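Local coordinates for protein putative glycosyltransferase (GalT1) (Streptococcus parasanguinis, PDB 4PHR) that binds UDP through its N-terminal GT-D-fold domain and is probably a glycosyltransferase that transfers a sugar from a nucleotide-sugar donor, at residues Y49-N53 / S178-F182; S46-Q50 / F254-E258; E38-M42 / L56-Q61; A181-Y185 / L205-A209. The contacts are given in a common frame with arbitrary orientation. Residue numbers count along the deposited sequence, not the author numbering.

Contact 1 (Y49-N53 / S178-F182). With UDP (uridine-5'-diphosphate), chain B.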
# COMPACT_ATOMS: atom_id res chain seq x y z
N TYR A 49 -2.45 -6.72 -12.20
CA TYR A 49 -2.24 -7.77 -11.21
C TYR A 49 -3.49 -8.23 -10.48
O TYR A 49 -3.39 -9.08 -9.60
CB TYR A 49 -1.14 -7.38 -10.22
CG TYR A 49 0.15 -6.98 -10.89
CD1 TYR A 49 0.97 -7.93 -11.48
CD2 TYR A 49 0.54 -5.65 -10.95
CE1 TYR A 49 2.15 -7.58 -12.11
CE2 TYR A 49 1.73 -5.28 -11.57
CZ TYR A 49 2.52 -6.25 -12.15
OH TYR A 49 3.70 -5.90 -12.76
N GLN A 50 -4.67 -7.72 -10.85
CA GLN A 50 -5.91 -8.26 -10.29
C GLN A 50 -7.11 -8.08 -11.21
O GLN A 50 -7.56 -6.96 -11.47
CB GLN A 50 -6.20 -7.66 -8.91
CG GLN A 50 -7.49 -8.19 -8.27
CD GLN A 50 -7.45 -9.69 -7.98
OE1 GLN A 50 -6.57 -10.18 -7.26
NE2 GLN A 50 -8.40 -10.42 -8.55
N ASP A 51 -7.62 -9.20 -11.71
CA ASP A 51 -8.84 -9.20 -12.51
C ASP A 51 -10.03 -8.75 -11.68
O ASP A 51 -10.09 -9.00 -10.47
CB ASP A 51 -9.12 -10.60 -13.06
CG ASP A 51 -8.04 -11.10 -14.00
OD1 ASP A 51 -8.01 -12.32 -14.27
OD2 ASP A 51 -7.22 -10.29 -14.48
N TYR A 52 -10.99 -8.10 -12.32
CA TYR A 52 -12.24 -7.78 -11.64
C TYR A 52 -12.84 -9.01 -10.97
O TYR A 52 -12.88 -10.10 -11.55
CB TYR A 52 -13.26 -7.14 -12.58
CG TYR A 52 -14.59 -6.88 -11.89
CD1 TYR A 52 -14.73 -5.83 -11.00
CD2 TYR A 52 -15.68 -7.72 -12.09
CE1 TYR A 52 -15.92 -5.59 -10.34
CE2 TYR A 52 -16.88 -7.49 -11.44
CZ TYR A 52 -16.99 -6.43 -10.57
OH TYR A 52 -18.18 -6.19 -9.91
N ASN A 53 -13.30 -8.82 -9.75
CA ASN A 53 -13.98 -9.86 -9.00
C ASN A 53 -15.06 -9.18 -8.16
O ASN A 53 -14.77 -8.25 -7.42
CB ASN A 53 -12.98 -10.61 -8.12
CG ASN A 53 -13.63 -11.70 -7.30
OD1 ASN A 53 -14.35 -11.42 -6.34
ND2 ASN A 53 -13.36 -12.95 -7.65
N SER A 178 1.72 -13.37 -7.43
CA SER A 178 2.06 -12.02 -7.85
C SER A 178 0.93 -11.35 -8.62
O SER A 178 0.94 -10.14 -8.82
CB SER A 178 3.33 -12.02 -8.69
OG SER A 178 3.16 -12.83 -9.85
N LYS A 179 -0.04 -12.14 -9.06
CA LYS A 179 -1.23 -11.60 -9.69
C LYS A 179 -2.45 -12.43 -9.29
O LYS A 179 -2.33 -13.63 -9.01
CB LYS A 179 -1.07 -11.53 -11.21
CG LYS A 179 -1.00 -12.88 -11.90
CD LYS A 179 -0.81 -12.70 -13.40
CE LYS A 179 -1.26 -13.94 -14.16
NZ LYS A 179 -0.60 -15.17 -13.66
N ASN A 180 -3.62 -11.81 -9.27
CA ASN A 180 -4.86 -12.51 -8.93
C ASN A 180 -4.79 -13.24 -7.60
O ASN A 180 -5.30 -14.36 -7.46
CB ASN A 180 -5.26 -13.48 -10.04
CG ASN A 180 -5.81 -12.76 -11.24
OD1 ASN A 180 -6.19 -11.60 -11.16
ND2 ASN A 180 -5.85 -13.45 -12.37
N ALA A 181 -4.17 -12.61 -6.61
CA ALA A 181 -4.06 -13.24 -5.30
C ALA A 181 -5.43 -13.46 -4.66
O ALA A 181 -5.58 -14.34 -3.80
CB ALA A 181 -3.16 -12.44 -4.39
N PHE A 182 -6.43 -12.68 -5.06
CA PHE A 182 -7.73 -12.78 -4.40
C PHE A 182 -8.35 -14.17 -4.55
O PHE A 182 -9.12 -14.61 -3.69
CB PHE A 182 -8.72 -11.72 -4.87
CG PHE A 182 -9.98 -11.68 -4.04
CD1 PHE A 182 -9.95 -11.20 -2.74
CD2 PHE A 182 -11.18 -12.17 -4.54
CE1 PHE A 182 -11.10 -11.18 -1.96
CE2 PHE A 182 -12.33 -12.17 -3.76
CZ PHE A 182 -12.29 -11.68 -2.47
N1 UDP B . 0.76 -7.76 -5.56
C2 UDP B . 0.85 -9.12 -5.47
N3 UDP B . -0.20 -9.91 -5.86
C4 UDP B . -1.36 -9.34 -6.34
C5 UDP B . -1.47 -7.96 -6.43
C6 UDP B . -0.33 -7.19 -6.17
O2 UDP B . 1.89 -9.65 -5.07
O4 UDP B . -2.29 -10.09 -6.65
C1' UDP B . 1.87 -6.93 -5.06
C2' UDP B . 2.80 -6.27 -6.04
O2' UDP B . 3.77 -7.18 -6.50
C3' UDP B . 3.40 -5.19 -5.16
C4' UDP B . 2.24 -4.81 -4.25
O4' UDP B . 1.27 -5.86 -4.37
O3' UDP B . 4.43 -5.73 -4.37
C5' UDP B . 1.63 -3.47 -4.64
O5' UDP B . 0.51 -3.22 -3.80
PA UDP B . -0.40 -1.90 -3.95
O1A UDP B . -1.11 -1.94 -5.24
O2A UDP B . -1.26 -1.86 -2.74
O3A UDP B . 0.72 -0.74 -3.97
PB UDP B . 0.63 0.89 -3.94
O1B UDP B . 0.94 1.33 -5.34
O2B UDP B . 1.70 1.27 -2.99
O3B UDP B . -0.75 1.30 -3.52
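This contact forms the uracil end of the UDP pocket, where two loops run side by side, their end-to-end directions 10° apart. Tyr-49 lies opposite Lys-179 and Gln-50 opposite Asn-180. The backbone bond runs from Asn-180 N to Tyr-49 O, at 2.8 Å. Lys-179 CA adds a CH...O contact to Tyr-49 O at 3.3 Å. The Asn-180 side chain reaches back to Asp-51. Asn-180 OD1 accepts from Asp-51 N at 2.8 Å, and Asn-180 ND2 bonds weakly to Asp-51 OD1 at 3.1 Å. Gln-50 OE1 accepts a weak bond from Phe-182 N at 3.3 Å, while Gln-50 NE2 is held by Asp-51 O at 2.9 Å. The paired loops present Ala-181 N to UDP O4, a hydrogen bond of 3.1 Å. Tyr-49 OH is bonded to Phe-254 O. The 49-53 loop leads into helix 54-64, with Asn-53 as N-cap to Leu-56 N. The 178-182 loop joins strand 170-176 to helix 185-195, and Phe-182 packs on Leu-56.

Contact 2 (S46-Q50 / F254-E258); sequences SIPYQ and FNYDE. With UDP (uridine-5'-diphosphate), chain B.
Two irregular loops meet here, and Tyr-49 spans the gap. Residues Ile-47 to Gln-50 make a type II beta turn, closed by Gln-50 N to Ile-47 O at 3.1 Å; Ile-47 N also bonds to Gln-50 O at 3.0 Å. Pro-48 (phi/psi -54/129) and Tyr-49 (71/4) are central. In 254-258, Asp-257 also has positive phi (50/46). The nearest CA pair is Pro-48 and Asn-255, 5.6 Å apart.

The hydrogen bonds centre on the Tyr-49 hydroxyl. With chi1 -53° (m) and chi2 -74°, the ring reaches the second loop. Tyr-49 OH donates to Phe-254 O at 2.6 Å and accepts a weak bond from Asp-257 N at 2.9 Å.

The Tyr-49 ring makes most of the packing. Asn-255 O lies over one face of it, and Pro-48 CB is 3.6 Å from Asn-255 OD1. Asp-257 OD1 and OD2 bond to His-250 and Thr-155.

Tyr-49 is part of the UDP site, with Tyr-49 O 3.3 Å from UDP O4. None of the touching residues is buried. Tyr-49 OH donates a short bond to one main-chain oxygen and accepts a weak one from a main-chain N, which anchors the ring to the second loop.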
# COMPACT_ATOMS: atom_id res chain seq x y z
N SER A 46 -10.94 -4.36 -14.41
CA SER A 46 -9.75 -5.13 -14.10
C SER A 46 -8.55 -4.21 -14.07
O SER A 46 -8.47 -3.24 -14.82
CB SER A 46 -9.58 -6.25 -15.13
OG SER A 46 -10.61 -7.21 -14.96
N ILE A 47 -7.60 -4.51 -13.19
CA ILE A 47 -6.47 -3.63 -12.98
C ILE A 47 -5.18 -4.44 -13.05
O ILE A 47 -5.22 -5.67 -13.08
CB ILE A 47 -6.56 -2.92 -11.61
CG1 ILE A 47 -6.35 -3.91 -10.45
CG2 ILE A 47 -7.90 -2.20 -11.49
CD1 ILE A 47 -6.24 -3.23 -9.10
N PRO A 48 -4.03 -3.75 -13.07
CA PRO A 48 -2.78 -4.51 -13.07
C PRO A 48 -2.74 -5.47 -11.89
O PRO A 48 -2.98 -5.11 -10.74
CB PRO A 48 -1.71 -3.42 -12.93
CG PRO A 48 -2.35 -2.21 -13.54
CD PRO A 48 -3.80 -2.30 -13.14
N TYR A 49 -2.45 -6.72 -12.20
CA TYR A 49 -2.24 -7.77 -11.21
C TYR A 49 -3.49 -8.23 -10.48
O TYR A 49 -3.39 -9.08 -9.60
CB TYR A 49 -1.14 -7.38 -10.22
CG TYR A 49 0.15 -6.98 -10.89
CD1 TYR A 49 0.97 -7.93 -11.48
CD2 TYR A 49 0.54 -5.65 -10.95
CE1 TYR A 49 2.15 -7.58 -12.11
CE2 TYR A 49 1.73 -5.28 -11.57
CZ TYR A 49 2.52 -6.25 -12.15
OH TYR A 49 3.70 -5.90 -12.76
N GLN A 50 -4.67 -7.72 -10.85
CA GLN A 50 -5.91 -8.26 -10.29
C GLN A 50 -7.11 -8.08 -11.21
O GLN A 50 -7.56 -6.96 -11.47
CB GLN A 50 -6.20 -7.66 -8.91
CG GLN A 50 -7.49 -8.19 -8.27
CD GLN A 50 -7.45 -9.69 -7.98
OE1 GLN A 50 -6.57 -10.18 -7.26
NE2 GLN A 50 -8.40 -10.42 -8.55
N PHE A 254 5.48 -0.86 -13.45
CA PHE A 254 5.75 -1.79 -14.54
C PHE A 254 4.75 -2.91 -14.37
O PHE A 254 4.90 -3.77 -13.50
CB PHE A 254 7.19 -2.27 -14.48
CG PHE A 254 8.19 -1.21 -14.85
CD1 PHE A 254 8.52 -0.21 -13.95
CD2 PHE A 254 8.78 -1.21 -16.10
CE1 PHE A 254 9.43 0.76 -14.29
CE2 PHE A 254 9.68 -0.23 -16.44
CZ PHE A 254 10.01 0.76 -15.54
N ASN A 255 3.72 -2.90 -15.22
CA ASN A 255 2.45 -3.55 -14.92
C ASN A 255 2.25 -4.98 -15.41
O ASN A 255 1.12 -5.46 -15.45
CB ASN A 255 1.29 -2.67 -15.39
CG ASN A 255 1.08 -1.47 -14.50
OD1 ASN A 255 1.32 -1.53 -13.29
ND2 ASN A 255 0.62 -0.37 -15.09
N TYR A 256 3.34 -5.65 -15.78
CA TYR A 256 3.24 -7.02 -16.30
C TYR A 256 4.27 -7.97 -15.69
O TYR A 256 4.29 -9.16 -16.03
CB TYR A 256 3.35 -7.00 -17.82
CG TYR A 256 2.42 -6.01 -18.48
CD1 TYR A 256 1.08 -6.31 -18.68
CD2 TYR A 256 2.88 -4.76 -18.89
CE1 TYR A 256 0.22 -5.41 -19.28
CE2 TYR A 256 2.02 -3.85 -19.49
CZ TYR A 256 0.70 -4.18 -19.68
OH TYR A 256 -0.16 -3.28 -20.27
N ASP A 257 5.12 -7.47 -14.80
CA ASP A 257 6.22 -8.25 -14.24
C ASP A 257 7.04 -8.93 -15.34
O ASP A 257 7.36 -10.12 -15.25
CB ASP A 257 5.71 -9.28 -13.22
CG ASP A 257 5.62 -8.72 -11.80
OD1 ASP A 257 6.24 -7.67 -11.53
OD2 ASP A 257 4.93 -9.34 -10.95
N GLU A 258 7.37 -8.17 -16.37
CA GLU A 258 8.16 -8.67 -17.49
C GLU A 258 9.64 -8.36 -17.29
O GLU A 258 10.01 -7.35 -16.69
CB GLU A 258 7.67 -8.07 -18.80
CG GLU A 258 6.30 -8.57 -19.25
CD GLU A 258 5.72 -7.76 -20.40
OE1 GLU A 258 6.27 -6.68 -20.69
OE2 GLU A 258 4.72 -8.20 -21.00
N1 UDP B . 0.76 -7.76 -5.56
C2 UDP B . 0.85 -9.12 -5.47
N3 UDP B . -0.20 -9.91 -5.86
C4 UDP B . -1.36 -9.34 -6.34
C5 UDP B . -1.47 -7.96 -6.43
C6 UDP B . -0.33 -7.19 -6.17
O2 UDP B . 1.89 -9.65 -5.07
O4 UDP B . -2.29 -10.09 -6.65
C1' UDP B . 1.87 -6.93 -5.06
C2' UDP B . 2.80 -6.27 -6.04
O2' UDP B . 3.77 -7.18 -6.50
C3' UDP B . 3.40 -5.19 -5.16
C4' UDP B . 2.24 -4.81 -4.25
O4' UDP B . 1.27 -5.86 -4.37
O3' UDP B . 4.43 -5.73 -4.37
C5' UDP B . 1.63 -3.47 -4.64
O5' UDP B . 0.51 -3.22 -3.80
PA UDP B . -0.40 -1.90 -3.95
O1A UDP B . -1.11 -1.94 -5.24
O2A UDP B . -1.26 -1.86 -2.74
O3A UDP B . 0.72 -0.74 -3.97
PB UDP B . 0.63 0.89 -3.94
O1B UDP B . 0.94 1.33 -5.34
O2B UDP B . 1.70 1.27 -2.99
O3B UDP B . -0.75 1.30 -3.52

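Contact 3 (E38-M42 / L56-Q61); sequences EIDLM and LAKRLQ
This is a buried helix-helix packing contact between helices 36-42 and 54-64, which follow one another in the chain and are joined by the loop that carries Tyr-49. Both segments are alpha-helical, with Met-42 N to Glu-38 O at 2.9 Å, Leu-60 N to Leu-56 O at 2.9 Å and Gln-61 N to Ala-57 O at 3.1 Å. The segment axes approach to 9.1 Å and cross at -120°. The nearest CA atoms are those of Met-42 and Ala-57, 4.5 Å apart, so the helices come close at the small alanine.

Ala-57 and Leu-60 point towards the first helix, and Leu-41 points towards the second. Ala-57 CB lies 3.7 Å from Leu-41 O. Leu-41 (chi1 -84°, chi2 163°) places CD1 4.2 Å from Leu-56 CD2 and CB 4.3 Å from Leu-60 CD1. Leu-56 takes chi1 174° and chi2 54°; Leu-60 takes -72° and 175°. Met-42 (chi1 -80°, chi2 -175°, chi3 -71°) sets CG 3.5 Å from Leu-60 CB and SD 3.6 Å from Gln-61 CG. At the edge, Gln-61 NE2 is 3.1 Å from Met-42 O.

Glu-38 CG touches Leu-60 CD1 at 4.3 Å, while its carboxylate bonds to Gly-35 N. Glu-38 also packs on the UDP-binding Lys-210, so the helix pair flanks the nucleotide site. Pro-207 of helix 206-218 packs on Glu-38 and Leu-41. The interface is mainly aliphatic, so the two helices are joined chiefly by apolar packing.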
# COMPACT_ATOMS: atom_id res chain seq x y z
N GLU A 38 -7.92 0.38 -6.69
CA GLU A 38 -9.05 -0.04 -5.88
C GLU A 38 -10.35 0.61 -6.35
O GLU A 38 -11.40 -0.04 -6.37
CB GLU A 38 -8.83 0.26 -4.40
CG GLU A 38 -7.87 -0.73 -3.75
CD GLU A 38 -6.48 -0.67 -4.36
OE1 GLU A 38 -5.91 0.44 -4.45
OE2 GLU A 38 -5.96 -1.74 -4.78
N ILE A 39 -10.28 1.89 -6.73
CA ILE A 39 -11.47 2.57 -7.23
C ILE A 39 -11.89 1.97 -8.58
O ILE A 39 -13.08 1.75 -8.82
CB ILE A 39 -11.26 4.09 -7.38
CG1 ILE A 39 -10.57 4.67 -6.14
CG2 ILE A 39 -12.57 4.78 -7.68
CD1 ILE A 39 -11.23 4.35 -4.85
N ASP A 40 -10.91 1.71 -9.44
CA ASP A 40 -11.18 1.05 -10.72
C ASP A 40 -11.91 -0.27 -10.48
O ASP A 40 -12.92 -0.56 -11.12
CB ASP A 40 -9.89 0.77 -11.48
CG ASP A 40 -9.23 2.03 -12.04
OD1 ASP A 40 -8.00 2.01 -12.26
OD2 ASP A 40 -9.93 3.04 -12.28
N LEU A 41 -11.39 -1.09 -9.56
CA LEU A 41 -12.00 -2.38 -9.26
C LEU A 41 -13.41 -2.24 -8.70
O LEU A 41 -14.33 -2.96 -9.12
CB LEU A 41 -11.14 -3.15 -8.25
CG LEU A 41 -9.98 -3.97 -8.77
CD1 LEU A 41 -9.05 -4.30 -7.62
CD2 LEU A 41 -10.50 -5.24 -9.40
N MET A 42 -13.57 -1.35 -7.72
CA MET A 42 -14.88 -1.15 -7.09
C MET A 42 -15.95 -0.73 -8.10
O MET A 42 -17.13 -1.00 -7.90
CB MET A 42 -14.81 -0.13 -5.94
CG MET A 42 -14.26 -0.72 -4.64
SD MET A 42 -14.30 0.43 -3.26
CE MET A 42 -13.00 1.48 -3.84
N LEU A 56 -14.63 -9.26 -4.30
CA LEU A 56 -13.57 -8.34 -3.93
C LEU A 56 -14.09 -6.89 -3.98
O LEU A 56 -13.86 -6.11 -3.06
CB LEU A 56 -12.38 -8.51 -4.87
CG LEU A 56 -11.22 -7.53 -4.73
CD1 LEU A 56 -10.70 -7.48 -3.29
CD2 LEU A 56 -10.09 -7.88 -5.70
N ALA A 57 -14.78 -6.55 -5.06
CA ALA A 57 -15.30 -5.20 -5.22
C ALA A 57 -16.23 -4.83 -4.05
O ALA A 57 -16.14 -3.74 -3.50
CB ALA A 57 -16.02 -5.06 -6.55
N LYS A 58 -17.11 -5.76 -3.68
CA LYS A 58 -18.02 -5.53 -2.57
C LYS A 58 -17.30 -5.35 -1.23
O LYS A 58 -17.63 -4.45 -0.46
CB LYS A 58 -19.05 -6.66 -2.50
CG LYS A 58 -20.02 -6.53 -1.35
CD LYS A 58 -21.06 -7.65 -1.39
CE LYS A 58 -21.98 -7.60 -0.18
NZ LYS A 58 -22.86 -6.41 -0.20
N ARG A 59 -16.31 -6.20 -0.96
CA ARG A 59 -15.53 -6.06 0.28
C ARG A 59 -14.83 -4.70 0.33
O ARG A 59 -14.84 -4.03 1.37
CB ARG A 59 -14.48 -7.18 0.41
CG ARG A 59 -15.07 -8.52 0.83
CD ARG A 59 -15.74 -8.46 2.21
NE ARG A 59 -14.79 -8.34 3.32
CZ ARG A 59 -14.76 -7.33 4.18
NH1 ARG A 59 -15.63 -6.33 4.09
NH2 ARG A 59 -13.85 -7.30 5.15
N LEU A 60 -14.23 -4.30 -0.78
CA LEU A 60 -13.54 -3.01 -0.84
C LEU A 60 -14.50 -1.86 -0.51
O LEU A 60 -14.17 -0.95 0.25
CB LEU A 60 -12.89 -2.80 -2.21
CG LEU A 60 -11.66 -3.66 -2.50
CD1 LEU A 60 -11.19 -3.45 -3.93
CD2 LEU A 60 -10.53 -3.37 -1.51
N GLN A 61 -15.71 -1.92 -1.08
CA GLN A 61 -16.71 -0.89 -0.80
C GLN A 61 -17.09 -0.86 0.69
O GLN A 61 -17.23 0.20 1.29
CB GLN A 61 -17.96 -1.11 -1.66
CG GLN A 61 -17.73 -0.81 -3.13
CD GLN A 61 -18.81 -1.39 -4.04
OE1 GLN A 61 -19.61 -2.22 -3.61
NE2 GLN A 61 -18.82 -0.96 -5.29

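Contact 4 (A181-Y185 / L205-A209); sequences AFQYY and LGPTA. With UDP (uridine-5'-diphosphate), chain B.
Gly-206, with phi/psi 54/-144, is the striking residue here, where the chain passes from strand 200-204 into the following helix. A CB on it would lie 2.4 Å from Pro-207 CD, and its positive phi also suits a glycine. Gly-206 N bonds to UDP O5' at 3.2 Å and lies 3.0 Å from UDP O4'. Leu-205 before it has phi/psi -158/37, and Ala-209 N bonds back to Leu-205 O at 3.2 Å.

The other segment is a 3-10 turn over 181-183, with Tyr-184 N to Ala-181 O at 2.9 Å. Tyr-185 N bonds to Phe-182 O at 3.0 Å, and Tyr-184 is the N-cap of helix 185-195. Ala-181 N donates to UDP O4 at 3.1 Å.

Across the contact the nearest CA atoms are those of Phe-182 and Thr-208, 5.4 Å apart. Thr-208 (chi1 -58°, m) points towards the 3-10 turn. Thr-208 OG1 is 3.1 Å from Phe-182 N, but the angle is poor; Phe-182 N instead bonds weakly to Gln-50 OE1. Thr-208 CG2 sits at the Tyr-185 ring edge, 3.8 Å from Tyr-185 CD1. Tyr-185 (chi1 -180°) bonds through OH to Asp-215. Ala-181 CB meets Leu-205 CD2 at 4.0 Å.

The segments follow strands 170-176 and 200-204 of one parallel sheet and meet beyond the strand ends, where the nucleotide binds. They meet by close packing, while their backbone NH groups bind the base and the 5' oxygen of the uridine.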
# COMPACT_ATOMS: atom_id res chain seq x y z
N ALA A 181 -4.17 -12.61 -6.61
CA ALA A 181 -4.06 -13.24 -5.30
C ALA A 181 -5.43 -13.46 -4.66
O ALA A 181 -5.58 -14.34 -3.80
CB ALA A 181 -3.16 -12.44 -4.39
N PHE A 182 -6.43 -12.68 -5.06
CA PHE A 182 -7.73 -12.78 -4.40
C PHE A 182 -8.35 -14.17 -4.55
O PHE A 182 -9.12 -14.61 -3.69
CB PHE A 182 -8.72 -11.72 -4.87
CG PHE A 182 -9.98 -11.68 -4.04
CD1 PHE A 182 -9.95 -11.20 -2.74
CD2 PHE A 182 -11.18 -12.17 -4.54
CE1 PHE A 182 -11.10 -11.18 -1.96
CE2 PHE A 182 -12.33 -12.17 -3.76
CZ PHE A 182 -12.29 -11.68 -2.47
N GLN A 183 -7.99 -14.87 -5.61
CA GLN A 183 -8.49 -16.22 -5.81
C GLN A 183 -8.16 -17.13 -4.63
O GLN A 183 -8.89 -18.08 -4.34
CB GLN A 183 -7.91 -16.82 -7.08
CG GLN A 183 -8.41 -18.23 -7.31
CD GLN A 183 -7.92 -18.82 -8.60
OE1 GLN A 183 -8.28 -18.35 -9.69
NE2 GLN A 183 -7.11 -19.86 -8.51
N TYR A 184 -7.06 -16.83 -3.95
CA TYR A 184 -6.60 -17.66 -2.85
C TYR A 184 -6.87 -17.00 -1.50
O TYR A 184 -6.23 -17.34 -0.51
CB TYR A 184 -5.10 -17.95 -3.01
CG TYR A 184 -4.79 -18.68 -4.29
CD1 TYR A 184 -4.52 -17.98 -5.46
CD2 TYR A 184 -4.81 -20.06 -4.34
CE1 TYR A 184 -4.25 -18.65 -6.64
CE2 TYR A 184 -4.54 -20.74 -5.51
CZ TYR A 184 -4.26 -20.03 -6.66
OH TYR A 184 -4.00 -20.70 -7.83
N TYR A 185 -7.83 -16.08 -1.46
CA TYR A 185 -8.00 -15.25 -0.27
C TYR A 185 -8.20 -16.04 1.03
O TYR A 185 -7.55 -15.74 2.04
CB TYR A 185 -9.13 -14.23 -0.42
CG TYR A 185 -9.24 -13.43 0.85
CD1 TYR A 185 -8.30 -12.45 1.14
CD2 TYR A 185 -10.24 -13.68 1.78
CE1 TYR A 185 -8.36 -11.73 2.31
CE2 TYR A 185 -10.31 -12.97 2.96
CZ TYR A 185 -9.37 -11.99 3.22
OH TYR A 185 -9.43 -11.27 4.38
N LEU A 205 0.21 -6.49 -1.34
CA LEU A 205 -0.58 -7.47 -2.08
C LEU A 205 -1.77 -6.84 -2.81
O LEU A 205 -2.83 -7.45 -2.92
CB LEU A 205 -1.05 -8.61 -1.15
CG LEU A 205 -1.25 -9.97 -1.82
CD1 LEU A 205 0.09 -10.61 -2.20
CD2 LEU A 205 -2.05 -10.91 -0.91
N GLY A 206 -1.57 -5.64 -3.35
CA GLY A 206 -2.60 -5.03 -4.17
C GLY A 206 -3.94 -4.96 -3.47
O GLY A 206 -4.00 -4.72 -2.26
N PRO A 207 -5.04 -5.14 -4.23
CA PRO A 207 -6.37 -5.00 -3.61
C PRO A 207 -6.66 -6.06 -2.56
O PRO A 207 -7.40 -5.80 -1.60
CB PRO A 207 -7.34 -5.15 -4.80
CG PRO A 207 -6.54 -5.80 -5.86
CD PRO A 207 -5.12 -5.37 -5.68
N THR A 208 -6.07 -7.24 -2.72
CA THR A 208 -6.25 -8.30 -1.75
C THR A 208 -5.74 -7.88 -0.37
O THR A 208 -6.30 -8.28 0.66
CB THR A 208 -5.59 -9.60 -2.23
OG1 THR A 208 -6.15 -9.97 -3.50
CG2 THR A 208 -5.82 -10.74 -1.24
N ALA A 209 -4.68 -7.08 -0.36
CA ALA A 209 -4.11 -6.58 0.89
C ALA A 209 -5.14 -5.85 1.75
O ALA A 209 -5.12 -5.95 2.97
CB ALA A 209 -2.91 -5.66 0.62
N1 UDP B . 0.76 -7.76 -5.56
C2 UDP B . 0.85 -9.12 -5.47
N3 UDP B . -0.20 -9.91 -5.86
C4 UDP B . -1.36 -9.34 -6.34
C5 UDP B . -1.47 -7.96 -6.43
C6 UDP B . -0.33 -7.19 -6.17
O2 UDP B . 1.89 -9.65 -5.07
O4 UDP B . -2.29 -10.09 -6.65
C1' UDP B . 1.87 -6.93 -5.06
C2' UDP B . 2.80 -6.27 -6.04
O2' UDP B . 3.77 -7.18 -6.50
C3' UDP B . 3.40 -5.19 -5.16
C4' UDP B . 2.24 -4.81 -4.25
O4' UDP B . 1.27 -5.86 -4.37
O3' UDP B . 4.43 -5.73 -4.37
C5' UDP B . 1.63 -3.47 -4.64
O5' UDP B . 0.51 -3.22 -3.80
PA UDP B . -0.40 -1.90 -3.95
O1A UDP B . -1.11 -1.94 -5.24
O2A UDP B . -1.26 -1.86 -2.74
O3A UDP B . 0.72 -0.74 -3.97
PB UDP B . 0.63 0.89 -3.94
O1B UDP B . 0.94 1.33 -5.34
O2B UDP B . 1.70 1.27 -2.99
O3B UDP B . -0.75 1.30 -3.52

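Contact 1 lies on the same side of the chain's centre as the other three; contacts 1, 2 and 4 touch UDP. Contacts 1 and 4 (centres about 6 Å apart) share Ala-181 and Phe-182; contacts 1 and 2 (centres about 9 Å apart) share Tyr-49 and Gln-50. The centre of contact 3 is about 12 Å from those of contacts 1 and 4 and about 17 Å from that of contact 2. Contact 3 closes before contact 4 opens; its segments alternate with those of contacts 1 and 2. Segments 178-182 and 205-209 follow strands of one parallel sheet. The loop between helices 36-42 and 54-64 links both to the nucleotide site. Pro-207 packs on Gln-50 and Leu-41 beside that site.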